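PDB 6ZPY: MgGH51 from Meripilus giganteus, which probably hydrolyses terminal alpha-L-arabinofuranosyl residues from arabinose-containing plant polysaccharides, as a fungal alpha-L-arabinofuranosidase of glycoside hydrolase family 51. Local coordinates for residues N76-S81 and S250-P255; S91-F96 and F177-G182; Y112-F117 and L161-T166; F225-G230 and L269-Y274. All blocks are in the same frame, centred on the assembly; numbering follows the deposited sequence. Where two conformers were deposited one is given.

Contact 1: N76-S81 and S250-P255; sequences NALPNS and SLLDRP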
# COMPACT_ATOMS: atom_id res chain seq x y z
N ASN A 76 -25.09 12.38 6.58
CA ASN A 76 -24.88 11.94 7.99
C ASN A 76 -23.43 11.58 8.24
O ASN A 76 -22.91 11.80 9.36
CB ASN A 76 -25.79 10.75 8.32
CG ASN A 76 -27.20 11.19 8.57
OD1 ASN A 76 -27.49 12.37 8.59
ND2 ASN A 76 -28.10 10.25 8.71
N ALA A 77 -22.76 11.02 7.23
CA ALA A 77 -21.34 10.60 7.35
C ALA A 77 -20.38 11.79 7.41
O ALA A 77 -19.28 11.59 7.86
CB ALA A 77 -20.99 9.71 6.19
N LEU A 78 -20.81 12.93 6.89
CA LEU A 78 -19.96 14.13 6.82
C LEU A 78 -20.65 15.29 7.53
O LEU A 78 -21.19 16.20 6.92
CB LEU A 78 -19.70 14.43 5.35
CG LEU A 78 -18.92 13.37 4.59
CD1 LEU A 78 -18.75 13.79 3.15
CD2 LEU A 78 -17.58 13.11 5.24
N PRO A 79 -20.66 15.26 8.87
CA PRO A 79 -21.42 16.23 9.65
C PRO A 79 -20.77 17.62 9.64
O PRO A 79 -21.40 18.59 10.05
CB PRO A 79 -21.38 15.66 11.06
CG PRO A 79 -20.16 14.78 11.07
CD PRO A 79 -20.11 14.18 9.70
N ASN A 80 -19.52 17.69 9.23
CA ASN A 80 -18.76 18.95 9.31
C ASN A 80 -18.76 19.64 7.96
O ASN A 80 -18.61 19.02 6.94
CB ASN A 80 -17.34 18.68 9.78
CG ASN A 80 -17.24 18.15 11.18
OD1 ASN A 80 -18.09 18.45 12.04
ND2 ASN A 80 -16.21 17.38 11.46
N SER A 81 -18.81 20.98 8.03
CA SER A 81 -18.71 21.85 6.85
C SER A 81 -17.63 22.89 7.12
O SER A 81 -17.41 23.28 8.27
CB SER A 81 -20.01 22.51 6.54
OG SER A 81 -21.03 21.58 6.23
N SER A 250 -20.97 5.82 -2.13
CA SER A 250 -20.72 7.24 -2.41
C SER A 250 -19.70 7.77 -1.41
O SER A 250 -19.81 7.46 -0.24
CB SER A 250 -22.02 8.02 -2.30
OG SER A 250 -21.76 9.42 -2.38
N LEU A 251 -18.82 8.65 -1.85
CA LEU A 251 -17.90 9.32 -0.90
C LEU A 251 -18.71 10.12 0.13
O LEU A 251 -18.26 10.25 1.25
CB LEU A 251 -16.92 10.21 -1.63
CG LEU A 251 -16.01 9.51 -2.63
CD1 LEU A 251 -15.05 10.57 -3.18
CD2 LEU A 251 -15.25 8.38 -1.99
N LEU A 252 -19.90 10.59 -0.21
CA LEU A 252 -20.73 11.31 0.79
C LEU A 252 -20.99 10.45 1.99
O LEU A 252 -21.23 10.99 3.05
CB LEU A 252 -22.08 11.76 0.25
CG LEU A 252 -22.03 12.93 -0.72
CD1 LEU A 252 -23.43 13.19 -1.29
CD2 LEU A 252 -21.47 14.16 -0.02
N ASP A 253 -20.98 9.13 1.81
CA ASP A 253 -21.49 8.23 2.86
C ASP A 253 -20.34 7.52 3.56
O ASP A 253 -20.60 6.62 4.37
CB ASP A 253 -22.51 7.30 2.25
CG ASP A 253 -23.75 8.04 1.78
OD1 ASP A 253 -24.17 9.01 2.48
OD2 ASP A 253 -24.31 7.63 0.76
N ARG A 254 -19.12 7.93 3.32
CA ARG A 254 -17.95 7.32 3.98
C ARG A 254 -17.50 8.23 5.09
O ARG A 254 -17.00 9.34 4.84
CB ARG A 254 -16.82 7.08 2.98
CG ARG A 254 -17.24 6.18 1.82
CD ARG A 254 -16.04 5.82 0.98
NE ARG A 254 -16.47 5.19 -0.27
CZ ARG A 254 -15.62 4.76 -1.19
NH1 ARG A 254 -14.32 4.71 -0.92
NH2 ARG A 254 -16.11 4.33 -2.33
N PRO A 255 -17.66 7.82 6.38
CA PRO A 255 -17.37 8.74 7.47
C PRO A 255 -15.90 8.96 7.76
O PRO A 255 -15.54 9.90 8.45
CB PRO A 255 -18.04 8.10 8.68
CG PRO A 255 -18.04 6.64 8.31
CD PRO A 255 -18.36 6.59 6.82
O HOH W 1 -17.38 11.52 9.62
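Ala-77 pushes its methyl group into the backbone of the turn at Leu-252 to Arg-254, with CB 3.4 Å from Leu-252 O and 3.5 Å from Asp-253 C. Apolar contacts continue beside this methyl: Pro-255 brings its CD to 4.1 Å from Ala-77 CB, and Leu-78 lays its branched end over the short 3-10 segment 251-252. With CG anti to the carbonyl carbon (chi1 -64°), the end of Leu-78 swings closer to 250-255 than the direction of its CB alone would bring it: Leu-78 CD1 approaches Leu-252 CD2 at 4.2 Å, while Leu-78 CD2 lies 3.8 Å from Arg-254 O.

Polar contacts are few and involve the backbone. Pro-255 CA points a C-H at Ala-77 O, and a water bridges the two residues, donating to Ala-77 O at 2.6 Å and to Pro-255 O at 2.7 Å. The turn is shaped from within by an ST turn, in which Ser-250 OG accepts from Leu-252 N, and Leu-252 O gains a hydrogen bond from outside, to Ser-75 OG.

The contact joins the loop entering strand 80-85 of the beta-sandwich to the loop between helix 231-234 and strand 257-258, on the catalytic-domain side. Met-194 of strand 189-198 packs against Leu-78, Leu-251 and Leu-252, so the sandwich sheet backs the apolar part of this junction.

Contact 2: S91-F96 and F177-G182; sequences SGRVGF and FVTIDG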
# COMPACT_ATOMS: atom_id res chain seq x y z
N SER A 91 -13.27 43.15 -0.93
CA SER A 91 -13.01 43.39 -2.36
C SER A 91 -12.02 42.34 -2.84
O SER A 91 -11.32 41.73 -2.05
CB SER A 91 -12.51 44.81 -2.57
OG SER A 91 -11.28 44.97 -1.90
N GLY A 92 -11.95 42.23 -4.14
CA GLY A 92 -10.88 41.49 -4.80
C GLY A 92 -11.06 39.99 -4.59
O GLY A 92 -12.12 39.49 -4.65
N ARG A 93 -9.96 39.31 -4.46
CA ARG A 93 -9.93 37.85 -4.49
C ARG A 93 -10.03 37.40 -3.04
O ARG A 93 -9.09 37.62 -2.28
CB ARG A 93 -8.61 37.47 -5.16
CG ARG A 93 -8.39 35.99 -5.33
CD ARG A 93 -7.06 35.74 -5.99
NE ARG A 93 -7.05 34.36 -6.42
CZ ARG A 93 -6.24 33.40 -5.96
NH1 ARG A 93 -5.35 33.61 -5.00
NH2 ARG A 93 -6.32 32.19 -6.50
N VAL A 94 -11.12 36.77 -2.68
CA VAL A 94 -11.32 36.23 -1.31
C VAL A 94 -11.67 34.74 -1.42
O VAL A 94 -12.43 34.38 -2.31
CB VAL A 94 -12.38 37.03 -0.55
CG1 VAL A 94 -12.64 36.44 0.82
CG2 VAL A 94 -11.99 38.51 -0.44
N GLY A 95 -11.12 33.93 -0.54
CA GLY A 95 -11.41 32.49 -0.64
C GLY A 95 -10.54 31.73 0.28
O GLY A 95 -10.29 32.18 1.39
N PHE A 96 -10.08 30.58 -0.20
CA PHE A 96 -9.28 29.69 0.65
C PHE A 96 -8.54 28.70 -0.23
O PHE A 96 -8.86 28.50 -1.38
CB PHE A 96 -10.14 28.98 1.70
CG PHE A 96 -11.38 28.35 1.14
CD1 PHE A 96 -11.35 27.05 0.67
CD2 PHE A 96 -12.57 29.03 1.03
CE1 PHE A 96 -12.49 26.47 0.14
CE2 PHE A 96 -13.70 28.47 0.47
CZ PHE A 96 -13.67 27.16 0.05
N PHE A 177 -7.26 26.18 -4.84
CA PHE A 177 -7.99 27.34 -4.33
C PHE A 177 -9.45 27.34 -4.77
O PHE A 177 -9.84 26.79 -5.77
CB PHE A 177 -7.31 28.66 -4.72
CG PHE A 177 -7.42 29.02 -6.17
CD1 PHE A 177 -8.56 29.61 -6.68
CD2 PHE A 177 -6.37 28.79 -7.03
CE1 PHE A 177 -8.63 29.98 -8.02
CE2 PHE A 177 -6.43 29.18 -8.36
CZ PHE A 177 -7.57 29.75 -8.86
N VAL A 178 -10.23 28.06 -3.95
CA VAL A 178 -11.62 28.44 -4.21
C VAL A 178 -11.71 29.92 -3.90
O VAL A 178 -11.31 30.31 -2.79
CB VAL A 178 -12.60 27.63 -3.36
CG1 VAL A 178 -14.01 28.02 -3.67
CG2 VAL A 178 -12.38 26.13 -3.56
N THR A 179 -12.25 30.67 -4.85
CA THR A 179 -12.38 32.12 -4.63
C THR A 179 -13.70 32.62 -5.17
O THR A 179 -14.28 32.06 -6.12
CB THR A 179 -11.22 32.92 -5.24
OG1 THR A 179 -11.20 32.72 -6.64
CG2 THR A 179 -9.87 32.63 -4.63
N ILE A 180 -14.12 33.72 -4.56
CA ILE A 180 -15.18 34.58 -5.13
C ILE A 180 -14.71 36.03 -5.11
O ILE A 180 -13.68 36.33 -4.52
CB ILE A 180 -16.52 34.42 -4.38
CG1 ILE A 180 -16.43 34.84 -2.92
CG2 ILE A 180 -17.05 33.01 -4.51
CD1 ILE A 180 -17.72 34.88 -2.21
N ASP A 181 -15.50 36.84 -5.77
CA ASP A 181 -15.26 38.30 -5.77
C ASP A 181 -15.61 38.81 -4.35
O ASP A 181 -16.75 38.59 -3.87
CB ASP A 181 -16.09 38.97 -6.85
CG ASP A 181 -15.82 40.47 -6.83
OD1 ASP A 181 -16.52 41.15 -6.14
OD2 ASP A 181 -14.80 40.87 -7.37
N GLY A 182 -14.68 39.51 -3.72
CA GLY A 182 -14.88 39.98 -2.35
C GLY A 182 -15.99 41.00 -2.24
O GLY A 182 -16.66 41.02 -1.20
O HOH W 2 -14.18 42.97 -5.86
O HOH W 3 -8.90 33.26 -8.21
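Two neighbouring antiparallel strands of a beta-sandwich sheet, 93-98 and 174-181, meet here through paired backbone bonds. Val-94 faces Ile-180 and Phe-96 faces Val-178 as hydrogen-bonded pairs; Ile-180 N reaches Val-94 O at 2.9 Å, and Phe-96 N reaches Val-178 O at 2.9 Å. Between them Gly-95 comes close to Thr-179, its CA 3.1 Å from Val-178 O in a C-H...O contact. Past the strand end, Gly-182 N bonds to Gly-92 O at 2.7 Å, while Asp-181, at the N-cap of the following helix, accepts from Ala-184 N with its OD1.

The sheet's two faces differ. Toward the sandwich core, Val-178 lies alongside Phe-96 and sets its CB over one face of the ring, 3.6 Å from Phe-96 CZ; the rings of Phe-84 and Phe-192, from the opposing sheet, meet Phe-96 edge-to-face. On the other face Arg-93 runs out extended, CG anti to the backbone N (chi1 -178°), across the methyl of Thr-179. Its NH2 hangs over the centre of the Phe-177 ring in a cation-pi contact, Arg-93 CZ 4.5 Å from the Phe-177 centroid, with guanidinium and ring planes 71° apart. Gln-135 OE1 accepts from the same NH2, and a water links Arg-93 NE to Thr-179 OG1.

Contact 3: Y112-F117 and L161-T166; sequences YKASLF and LELHPT. With NAG (2-acetamido-2-deoxy-beta-D-glucopyranose), chain E; NAG (2-acetamido-2-deoxy-beta-D-glucopyranose), chain B.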
# COMPACT_ATOMS: atom_id res chain seq x y z
N TYR A 112 -7.28 17.94 -14.46
CA TYR A 112 -7.69 17.66 -13.08
C TYR A 112 -9.19 17.80 -13.00
O TYR A 112 -9.83 18.58 -13.73
CB TYR A 112 -7.02 18.62 -12.10
CG TYR A 112 -5.52 18.57 -12.09
CD1 TYR A 112 -4.77 19.11 -13.12
CD2 TYR A 112 -4.83 17.99 -11.05
CE1 TYR A 112 -3.40 19.06 -13.10
CE2 TYR A 112 -3.45 17.94 -10.99
CZ TYR A 112 -2.72 18.48 -12.05
OH TYR A 112 -1.36 18.48 -12.02
N LYS A 113 -9.76 17.05 -12.08
CA LYS A 113 -11.21 17.11 -11.79
C LYS A 113 -11.37 17.65 -10.38
O LYS A 113 -10.99 17.00 -9.42
CB LYS A 113 -11.85 15.74 -11.93
CG LYS A 113 -11.89 15.25 -13.36
CD LYS A 113 -12.73 14.02 -13.61
CE LYS A 113 -12.77 13.69 -15.10
NZ LYS A 113 -13.32 12.34 -15.36
N ALA A 114 -11.93 18.85 -10.27
CA ALA A 114 -12.25 19.49 -9.01
C ALA A 114 -13.73 19.33 -8.74
O ALA A 114 -14.56 19.51 -9.64
CB ALA A 114 -11.87 20.95 -9.07
N SER A 115 -14.05 19.16 -7.46
CA SER A 115 -15.46 19.19 -7.09
C SER A 115 -15.60 19.63 -5.64
O SER A 115 -14.66 19.56 -4.86
CB SER A 115 -16.13 17.85 -7.35
OG SER A 115 -15.51 16.84 -6.56
N LEU A 116 -16.80 20.05 -5.35
CA LEU A 116 -17.15 20.45 -3.99
C LEU A 116 -18.66 20.51 -3.90
O LEU A 116 -19.35 20.56 -4.91
CB LEU A 116 -16.48 21.78 -3.65
CG LEU A 116 -16.85 22.99 -4.52
CD1 LEU A 116 -18.20 23.57 -4.15
CD2 LEU A 116 -15.78 24.07 -4.39
N PHE A 117 -19.13 20.52 -2.67
CA PHE A 117 -20.52 20.83 -2.39
C PHE A 117 -20.59 22.16 -1.62
O PHE A 117 -19.74 22.44 -0.82
CB PHE A 117 -21.15 19.73 -1.53
CG PHE A 117 -21.36 18.44 -2.27
CD1 PHE A 117 -20.30 17.58 -2.44
CD2 PHE A 117 -22.63 18.06 -2.66
CE1 PHE A 117 -20.49 16.38 -3.08
CE2 PHE A 117 -22.82 16.84 -3.29
CZ PHE A 117 -21.76 16.01 -3.48
N LEU A 161 -15.78 20.88 -11.84
CA LEU A 161 -15.04 21.68 -12.84
C LEU A 161 -13.71 21.02 -13.15
O LEU A 161 -12.98 20.67 -12.23
CB LEU A 161 -14.83 23.13 -12.38
CG LEU A 161 -16.11 23.94 -12.17
CD1 LEU A 161 -15.81 25.20 -11.35
CD2 LEU A 161 -16.72 24.32 -13.49
N GLU A 162 -13.40 20.92 -14.42
CA GLU A 162 -12.08 20.47 -14.86
C GLU A 162 -11.09 21.62 -14.76
O GLU A 162 -11.48 22.83 -14.85
CB GLU A 162 -12.16 19.85 -16.25
CG GLU A 162 -12.97 18.54 -16.24
CD GLU A 162 -13.00 17.77 -17.55
OE1 GLU A 162 -12.58 18.34 -18.58
OE2 GLU A 162 -13.39 16.57 -17.53
N LEU A 163 -9.83 21.28 -14.61
CA LEU A 163 -8.75 22.27 -14.53
C LEU A 163 -7.63 21.88 -15.47
O LEU A 163 -7.12 20.74 -15.47
CB LEU A 163 -8.22 22.37 -13.12
CG LEU A 163 -9.16 23.03 -12.15
CD1 LEU A 163 -8.64 22.88 -10.73
CD2 LEU A 163 -9.42 24.48 -12.49
N HIS A 164 -7.22 22.87 -16.26
CA HIS A 164 -6.15 22.72 -17.26
C HIS A 164 -5.05 23.72 -16.96
O HIS A 164 -5.21 24.92 -17.23
CB HIS A 164 -6.69 22.96 -18.67
CG HIS A 164 -7.82 22.08 -19.06
ND1 HIS A 164 -7.63 20.76 -19.41
CD2 HIS A 164 -9.14 22.33 -19.18
CE1 HIS A 164 -8.80 20.23 -19.72
NE2 HIS A 164 -9.74 21.19 -19.62
N PRO A 165 -3.91 23.31 -16.40
CA PRO A 165 -2.86 24.28 -16.11
C PRO A 165 -2.30 24.92 -17.37
O PRO A 165 -2.10 24.28 -18.37
CB PRO A 165 -1.78 23.48 -15.42
CG PRO A 165 -2.51 22.28 -14.86
CD PRO A 165 -3.58 21.96 -15.90
N THR A 166 -1.98 26.20 -17.26
CA THR A 166 -1.33 26.93 -18.36
C THR A 166 0.16 26.66 -18.41
O THR A 166 0.78 26.93 -19.42
CB THR A 166 -1.61 28.42 -18.25
OG1 THR A 166 -1.06 28.87 -17.01
CG2 THR A 166 -3.07 28.74 -18.43
C1 NAG E . -14.54 23.94 -16.73
C2 NAG E . -13.86 23.65 -18.08
C3 NAG E . -14.85 23.09 -19.05
C4 NAG E . -15.55 21.86 -18.42
C5 NAG E . -16.17 22.24 -17.06
C6 NAG E . -16.85 21.07 -16.36
C7 NAG E . -12.05 25.18 -18.41
C8 NAG E . -11.68 26.56 -18.90
N2 NAG E . -13.30 24.87 -18.58
O3 NAG E . -14.22 22.68 -20.24
O4 NAG E . -16.62 21.50 -19.29
O5 NAG E . -15.12 22.74 -16.24
O6 NAG E . -15.88 20.05 -16.20
O7 NAG E . -11.20 24.46 -17.85
C1 NAG B . -16.60 20.09 -19.50
C2 NAG B . -17.94 19.61 -20.02
C3 NAG B . -17.90 18.12 -20.35
C4 NAG B . -16.80 17.86 -21.34
C5 NAG B . -15.49 18.43 -20.81
C6 NAG B . -14.45 18.26 -21.89
C7 NAG B . -19.70 21.02 -19.06
C8 NAG B . -20.72 21.08 -17.94
N2 NAG B . -19.02 19.90 -19.07
O3 NAG B . -19.12 17.76 -20.96
O4 NAG B . -16.62 16.47 -21.57
O5 NAG B . -15.62 19.83 -20.50
O6 NAG B . -14.98 18.95 -23.03
O7 NAG B . -19.49 21.93 -19.87
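Tyr-112 and Leu-163 are bound to each other twice through their backbones, Tyr-112 N to Leu-163 O at 3.0 Å and Leu-163 N to Tyr-112 O at 2.8 Å. Ala-114 and Leu-161 form the next such pair. The side chains on the face of Tyr-112, Ala-114 and Leu-163 are the tightly packed part: Ala-114 CB sits 4.1 Å from Leu-163 CD1, and the Tyr-112 ring meets Leu-163 O at its edge, while Tyr-112 CE1 lies 3.8 Å from Pro-165 CG, the two side chains crossing at about a right angle. Tyr-112 OH is held by Lys-105 O and Asp-107 N.

Strand 157-163 is the outermost strand of one sheet of the beta-sandwich, and the apolar face of Ala-114 and Leu-161 packs on Val-132 of the other sheet.

The opposite face is looser. Lys-113 and Glu-162 lie side by side, pointing the same way, but Lys-113 NZ stays 4.8 Å from Glu-162 OE2, too far for a salt bridge. Along the outer edge of strand 157-163 lies the chain E N-acetylglucosamine. Glu-162 N, turned away from strand 112-119, donates to its O5 at 3.1 Å and to its O6 at 3.2 Å; Glu-162 CG also touches that O6, and Glu-162 OE1 comes near C5 of the chain B sugar.

Contact 4: F225-G230 and L269-Y274; sequences FRFPGG and LGLLEY. With AHR (alpha-L-arabinofuranose), chain F.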
# COMPACT_ATOMS: atom_id res chain seq x y z
N PHE A 225 -1.82 -8.95 -2.92
CA PHE A 225 -1.87 -7.70 -2.17
C PHE A 225 -2.57 -8.02 -0.85
O PHE A 225 -3.78 -8.32 -0.85
CB PHE A 225 -2.64 -6.71 -3.03
CG PHE A 225 -2.60 -5.29 -2.59
CD1 PHE A 225 -3.49 -4.80 -1.65
CD2 PHE A 225 -1.67 -4.43 -3.17
CE1 PHE A 225 -3.51 -3.44 -1.36
CE2 PHE A 225 -1.69 -3.09 -2.85
CZ PHE A 225 -2.60 -2.59 -1.94
N ARG A 226 -1.80 -7.97 0.21
CA ARG A 226 -2.34 -8.17 1.57
C ARG A 226 -2.87 -6.82 2.04
O ARG A 226 -2.14 -5.83 1.97
CB ARG A 226 -1.20 -8.64 2.47
CG ARG A 226 -1.63 -9.02 3.89
CD ARG A 226 -0.43 -8.96 4.86
NE ARG A 226 -0.90 -9.19 6.20
CZ ARG A 226 -0.35 -8.67 7.27
NH1 ARG A 226 0.82 -8.05 7.19
NH2 ARG A 226 -0.93 -8.85 8.44
N PHE A 227 -4.07 -6.77 2.57
CA PHE A 227 -4.68 -5.49 2.94
C PHE A 227 -5.88 -5.80 3.81
O PHE A 227 -6.40 -6.93 3.79
CB PHE A 227 -5.11 -4.72 1.69
CG PHE A 227 -6.41 -5.19 1.13
CD1 PHE A 227 -6.49 -6.43 0.52
CD2 PHE A 227 -7.55 -4.42 1.23
CE1 PHE A 227 -7.71 -6.90 0.10
CE2 PHE A 227 -8.77 -4.89 0.77
CZ PHE A 227 -8.84 -6.14 0.21
N PRO A 228 -6.45 -4.84 4.56
CA PRO A 228 -5.99 -3.47 4.69
C PRO A 228 -5.07 -3.23 5.84
O PRO A 228 -4.72 -2.10 6.15
CB PRO A 228 -7.31 -2.76 4.88
CG PRO A 228 -8.09 -3.70 5.77
CD PRO A 228 -7.77 -5.04 5.17
N GLY A 229 -4.55 -4.28 6.46
CA GLY A 229 -3.51 -4.17 7.48
C GLY A 229 -3.22 -5.52 8.12
O GLY A 229 -3.95 -6.45 7.82
N GLY A 230 -2.15 -5.61 8.90
CA GLY A 230 -1.47 -4.46 9.45
C GLY A 230 -2.21 -3.79 10.58
O GLY A 230 -3.41 -3.99 10.75
N LEU A 269 -10.00 5.38 -0.35
CA LEU A 269 -9.41 4.11 -0.82
C LEU A 269 -10.11 3.01 -0.03
O LEU A 269 -9.69 2.73 1.10
CB LEU A 269 -7.91 4.12 -0.59
CG LEU A 269 -7.18 2.83 -0.89
CD1 LEU A 269 -7.42 2.43 -2.32
CD2 LEU A 269 -5.70 2.97 -0.58
N GLY A 270 -11.21 2.53 -0.59
CA GLY A 270 -12.06 1.55 0.10
C GLY A 270 -12.11 0.23 -0.63
O GLY A 270 -11.33 -0.03 -1.53
N LEU A 271 -12.90 -0.66 -0.09
CA LEU A 271 -12.83 -2.07 -0.52
C LEU A 271 -12.98 -2.17 -2.03
O LEU A 271 -12.26 -2.99 -2.61
CB LEU A 271 -13.87 -2.88 0.23
CG LEU A 271 -13.85 -4.39 -0.07
CD1 LEU A 271 -12.46 -5.00 0.15
CD2 LEU A 271 -14.84 -5.08 0.86
N LEU A 272 -13.92 -1.46 -2.64
CA LEU A 272 -14.10 -1.64 -4.10
C LEU A 272 -12.88 -1.10 -4.85
O LEU A 272 -12.48 -1.68 -5.84
CB LEU A 272 -15.39 -0.98 -4.58
CG LEU A 272 -15.74 -1.34 -6.02
CD1 LEU A 272 -16.00 -2.83 -6.18
CD2 LEU A 272 -16.92 -0.54 -6.50
N GLU A 273 -12.31 0.00 -4.40
CA GLU A 273 -11.12 0.55 -5.08
C GLU A 273 -9.95 -0.41 -4.98
O GLU A 273 -9.25 -0.60 -5.94
CB GLU A 273 -10.75 1.94 -4.55
CG GLU A 273 -11.80 3.02 -4.85
CD GLU A 273 -13.02 3.03 -3.93
OE1 GLU A 273 -12.91 2.44 -2.80
OE2 GLU A 273 -14.06 3.63 -4.29
N TYR A 274 -9.78 -1.05 -3.83
CA TYR A 274 -8.74 -2.10 -3.70
C TYR A 274 -8.99 -3.21 -4.73
O TYR A 274 -8.09 -3.60 -5.48
CB TYR A 274 -8.73 -2.71 -2.30
CG TYR A 274 -8.12 -1.88 -1.22
CD1 TYR A 274 -6.77 -1.60 -1.23
CD2 TYR A 274 -8.85 -1.43 -0.14
CE1 TYR A 274 -6.14 -0.96 -0.18
CE2 TYR A 274 -8.24 -0.75 0.89
CZ TYR A 274 -6.89 -0.51 0.88
OH TYR A 274 -6.30 0.17 1.90
O5 AHR F . 4.64 -2.59 8.82
C5 AHR F . 4.38 -1.81 10.04
C4 AHR F . 3.73 -2.54 11.24
O4 AHR F . 4.52 -3.70 11.64
C3 AHR F . 2.42 -3.20 10.90
O3 AHR F . 1.27 -2.38 10.88
C2 AHR F . 2.30 -4.33 11.99
O2 AHR F . 1.36 -5.32 11.53
C1 AHR F . 3.75 -4.73 12.30
O1 AHR F . 3.83 -4.44 13.73
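The Tyr-274 ring is covered on both faces. Phe-227 CD2 stands over the centre of one, 3.5 Å from Tyr-274 CD2, and Leu-269 CG lies toward the rim of the other. The Phe-227 and Tyr-274 rings are oblique, with centroids 4.5 Å apart and planes at 42°, their side chains sliding past each other in opposite directions. At its own edge, in plane, the Phe-227 ring receives Leu-271 CD1, 3.7 Å from Phe-227 CE2. Phe-225 comes in across Tyr-274 at about a right angle, its CE1 3.7 Å from Tyr-274 CD1.

Phe-227 CG is wedged between its backbone N and carbonyl carbon (chi1 80°), which carries the ring toward the helix. Pro-228, preceded by a cis peptide, adds a more distant touch from CB to Tyr-274 OH. Gly-270 is the N-cap residue, and its N is bonded to Glu-273 OE1 at 2.8 Å.

Arg-226, between the two phenylalanines in sequence, leaves the opposite side of the strand, toward the barrel interior, and forms salt bridges with Glu-347 and Glu-429 beside the bound arabinofuranose, which Glu-429 and Glu-351 also hydrogen-bond. The contact packs helix 271-281 onto the outer side of strand 224-227 in the (beta/alpha)8 barrel of family 51 glycoside hydrolases. Phe-278 of the same helix meets Phe-225 and Phe-227, Met-287 of neighbouring strand 284-289 touches Phe-227 and Leu-271, and Phe-318 of helix 306-320 packs on Leu-271.

How the contacts relate
From the N terminus, the chain first reaches residues 76-81, whose partner 250-255 comes only after the whole sandwich has been built. Inside that long loop contact 2 joins two strands of one sheet, and inside contact 2 lies contact 3, which pairs two strands of the facing sheet; Val-178 and Leu-116 touch between the sheets. The chain then returns to the barrel, whose first strand is 20-21, passes 225-230 before contact 1 has closed, and completes contact 4 at 269-274, so contacts 1 and 4 cross. A salt bridge from Arg-254 to Glu-273 joins them, and Leu-252 packs on Phe-117, so contact 1 is one place where sandwich and barrel are joined.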